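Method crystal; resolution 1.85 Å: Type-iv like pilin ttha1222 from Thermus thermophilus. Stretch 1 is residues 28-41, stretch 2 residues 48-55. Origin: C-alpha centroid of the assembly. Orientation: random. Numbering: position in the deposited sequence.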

# COMPACT_ATOMS: atom_id res chain seq x y z
N ALA A 28 -3.13 1.32 -18.30
CA ALA A 28 -3.10 2.14 -17.12
C ALA A 28 -3.03 1.27 -15.89
O ALA A 28 -3.64 0.20 -15.85
N LEU A 29 -2.29 1.75 -14.91
CA LEU A 29 -2.10 1.09 -13.60
C LEU A 29 -2.86 1.79 -12.52
O LEU A 29 -3.09 3.00 -12.63
N PRO A 30 -3.25 1.08 -11.44
CA PRO A 30 -3.73 1.87 -10.28
C PRO A 30 -2.54 2.56 -9.65
O PRO A 30 -1.51 1.94 -9.37
N THR A 31 -2.66 3.85 -9.45
CA THR A 31 -1.52 4.70 -9.07
C THR A 31 -1.48 5.09 -7.58
O THR A 31 -0.74 5.98 -7.19
N HIS A 32 -2.25 4.43 -6.73
CA HIS A 32 -2.21 4.73 -5.27
C HIS A 32 -1.47 3.68 -4.46
O HIS A 32 -1.30 3.80 -3.26
N LEU A 33 -0.98 2.63 -5.11
CA LEU A 33 -0.19 1.63 -4.37
C LEU A 33 1.28 2.10 -4.38
O LEU A 33 2.03 1.81 -5.33
N THR A 34 1.68 2.85 -3.36
CA THR A 34 2.94 3.56 -3.41
C THR A 34 4.04 2.99 -2.53
O THR A 34 5.16 3.55 -2.44
N ASP A 35 3.74 1.94 -1.78
CA ASP A 35 4.85 1.29 -1.10
C ASP A 35 4.87 -0.16 -1.41
O ASP A 35 3.86 -0.77 -1.75
N CYS A 36 6.06 -0.72 -1.31
CA CYS A 36 6.26 -2.11 -1.61
C CYS A 36 6.94 -2.83 -0.45
O CYS A 36 7.64 -3.81 -0.66
N LEU A 37 6.75 -2.35 0.77
CA LEU A 37 7.22 -3.13 1.93
C LEU A 37 6.32 -4.34 2.18
O LEU A 37 6.76 -5.34 2.79
N SER A 38 5.07 -4.25 1.72
CA SER A 38 4.19 -5.41 1.83
C SER A 38 3.36 -5.60 0.61
O SER A 38 3.27 -4.71 -0.22
N GLY A 39 2.74 -6.79 0.51
CA GLY A 39 1.82 -7.08 -0.58
C GLY A 39 2.49 -7.51 -1.87
O GLY A 39 1.83 -7.56 -2.91
N PHE A 40 3.79 -7.82 -1.79
CA PHE A 40 4.52 -8.31 -2.95
C PHE A 40 5.32 -9.56 -2.70
O PHE A 40 6.47 -9.71 -3.17
N GLY A 41 4.73 -10.49 -1.96
CA GLY A 41 5.37 -11.75 -1.71
C GLY A 41 6.35 -11.58 -0.59
O GLY A 41 6.33 -10.58 0.14
N THR A 48 14.82 -2.54 3.39
CA THR A 48 14.32 -1.80 4.53
C THR A 48 13.39 -0.68 4.17
O THR A 48 12.65 -0.20 5.02
N ALA A 49 13.39 -0.26 2.90
CA ALA A 49 12.47 0.76 2.43
C ALA A 49 12.16 0.42 0.95
O ALA A 49 13.00 -0.16 0.27
N CYS A 50 10.93 0.68 0.54
CA CYS A 50 10.49 0.36 -0.80
C CYS A 50 9.31 1.24 -1.20
O CYS A 50 8.24 1.15 -0.61
N THR A 51 9.50 2.09 -2.20
CA THR A 51 8.46 3.02 -2.61
C THR A 51 8.24 2.91 -4.11
O THR A 51 9.19 2.64 -4.87
N ILE A 52 7.00 3.15 -4.53
CA ILE A 52 6.66 3.14 -5.94
C ILE A 52 6.17 4.52 -6.28
O ILE A 52 5.28 5.04 -5.59
N THR A 53 6.76 5.13 -7.28
CA THR A 53 6.38 6.42 -7.77
C THR A 53 5.77 6.28 -9.16
O THR A 53 6.42 5.73 -10.08
N TYR A 54 4.57 6.83 -9.36
CA TYR A 54 3.95 6.83 -10.69
C TYR A 54 4.18 8.17 -11.38
O TYR A 54 3.79 9.22 -10.85
N LEU A 55 4.85 8.14 -12.54
CA LEU A 55 5.19 9.32 -13.28
C LEU A 55 4.05 9.74 -14.18
O LEU A 55 3.99 10.88 -14.62

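The irregular segment 28-41 packs against the strand that runs through Thr48-Tyr54, and Tyr54, Ile52 and Cys50 account for most of what the strand buries here. The backbones meet at a single bridge, Asp35 with Thr51, framed by two nearly straight hydrogen bonds: Ile52 N to Thr34 O at 2.8 Å and Cys36 N to Cys50 O at 3.0 Å.

Tyr54 covers the most surface. Its CA-to-CB bond points toward the other stretch, and with chi1 m and chi2 at 83° the ring lies against the backbone of residues 30-33. Thr31 sits over one face: its CA is 3.7 Å from the centroid of the Tyr54 ring and only 7° off the ring normal, a CH-pi contact in which a polarised backbone C-H meets the aromatic cloud. Round the ring edge lie the methyls of Leu29 and Thr34, with Leu29 CD1 4.0 Å from Tyr54 CD2 and Thr34 CG2 4.2 Å from Tyr54 CE1. A tyrosine suits this place because it combines a broad apolar ring with a donor at its tip: Tyr54 OH gives a hydrogen bond of 2.7 Å to Leu33 O, supplying a partner to a carbonyl of the irregular segment.

Ile52, with chi1 m and chi2 t, has its CA-to-CB bond sideways to segment 28-41. Its extended branch brings CD1 to 3.9 Å from Phe40 CZ and 3.5 Å from Leu33 O, while Ile52 CG1 lies 3.8 Å from Cys36 SG. Phe40, also m, directs its CA-to-CB bond toward the strand, and its long side chain lets a residue well removed along the segment reach the isoleucine. A beta-branched aliphatic residue is at home in a strand, and here its buried arm touches both sulfur and ring.

Cys50 points toward the segment in the t rotamer and meets Cys36, a p rotamer set sideways, in a disulfide: Cys36 SG to Cys50 SG is 2.1 Å, with chi3 at -91°, close to the relaxed value. The same two residues also share a backbone hydrogen bond. Leu37, m and t, bends its end nearer the strand, where Leu37 CD2 packs 4.1 Å from Cys50 CB.

Asp35 OD2, by contrast, stays within its own segment, accepting a 3.0 Å hydrogen bond from Leu37 N; OD1 is hydrogen-bonded elsewhere in the structure. Thr51 and Thr53 direct their CA-to-CB bonds away, though Thr51 CB still lies 3.8 Å from Thr34 O; Thr53 makes no contact.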

# COMPACT_ATOMS: atom_id res chain seq x y z
CB ALA A 28 -4.34 3.01 -17.05
CB LEU A 29 -0.64 1.32 -13.15
CG LEU A 29 0.51 0.85 -13.99
CD1 LEU A 29 1.61 1.86 -13.98
CD2 LEU A 29 1.00 -0.48 -13.49
CB PRO A 30 -4.36 0.83 -9.36
CG PRO A 30 -3.87 -0.49 -9.86
CD PRO A 30 -3.31 -0.36 -11.22
CB THR A 31 -1.56 5.97 -9.98
OG1 THR A 31 -2.80 6.62 -9.78
CG2 THR A 31 -1.38 5.61 -11.41
CB HIS A 32 -3.62 4.97 -4.78
CG HIS A 32 -4.34 6.02 -5.56
ND1 HIS A 32 -4.05 7.36 -5.43
CD2 HIS A 32 -5.29 5.93 -6.52
CE1 HIS A 32 -4.82 8.06 -6.26
NE2 HIS A 32 -5.58 7.21 -6.93
CB LEU A 33 -0.36 0.27 -5.03
CG LEU A 33 0.30 -0.94 -4.38
CD1 LEU A 33 -0.08 -1.12 -2.91
CD2 LEU A 33 -0.04 -2.21 -5.14
CB THR A 34 2.75 5.03 -3.02
OG1 THR A 34 1.97 5.06 -1.83
CG2 THR A 34 2.03 5.79 -4.14
CB ASP A 35 4.83 1.50 0.39
CG ASP A 35 3.94 0.48 1.07
OD1 ASP A 35 2.74 0.80 1.11
OD2 ASP A 35 4.41 -0.64 1.44
CB CYS A 36 7.00 -2.27 -2.94
SG CYS A 36 8.29 -1.07 -3.33
CB LEU A 37 7.33 -2.28 3.19
CG LEU A 37 8.47 -1.27 3.20
CD1 LEU A 37 8.35 -0.38 4.43
CD2 LEU A 37 9.86 -1.93 3.13
CB SER A 38 3.29 -5.27 3.08
OG SER A 38 2.12 -4.53 2.71
CB PHE A 40 5.43 -7.20 -3.51
CG PHE A 40 4.69 -6.02 -4.04
CD1 PHE A 40 4.20 -6.01 -5.35
CD2 PHE A 40 4.43 -4.93 -3.25
CE1 PHE A 40 3.52 -4.93 -5.85
CE2 PHE A 40 3.75 -3.84 -3.75
CZ PHE A 40 3.30 -3.84 -5.06
CB THR A 48 15.49 -1.21 5.36
OG1 THR A 48 16.29 -0.34 4.55
CG2 THR A 48 16.37 -2.31 5.88
CB ALA A 49 13.06 2.15 2.54
CB CYS A 50 10.14 -1.12 -0.91
SG CYS A 50 10.05 -1.82 -2.59
CB THR A 51 8.82 4.50 -2.30
OG1 THR A 51 9.99 4.85 -3.02
CG2 THR A 51 9.10 4.70 -0.86
CB ILE A 52 5.56 2.11 -6.27
CG1 ILE A 52 5.99 0.72 -5.80
CG2 ILE A 52 5.25 2.15 -7.77
CD1 ILE A 52 4.83 -0.29 -5.68
CB THR A 53 7.61 7.35 -7.83
OG1 THR A 53 8.16 7.50 -6.51
CG2 THR A 53 7.25 8.76 -8.37
CB TYR A 54 2.45 6.47 -10.57
CG TYR A 54 2.22 5.16 -9.87
CD1 TYR A 54 2.18 5.06 -8.45
CD2 TYR A 54 2.13 3.99 -10.59
CE1 TYR A 54 2.01 3.84 -7.81
CE2 TYR A 54 1.95 2.77 -9.97
CZ TYR A 54 1.88 2.69 -8.59
OH TYR A 54 1.73 1.46 -7.97
CB LEU A 55 6.44 9.09 -14.15
CG LEU A 55 7.68 8.70 -13.33
CD1 LEU A 55 8.80 8.30 -14.29
CD2 LEU A 55 8.11 9.78 -12.38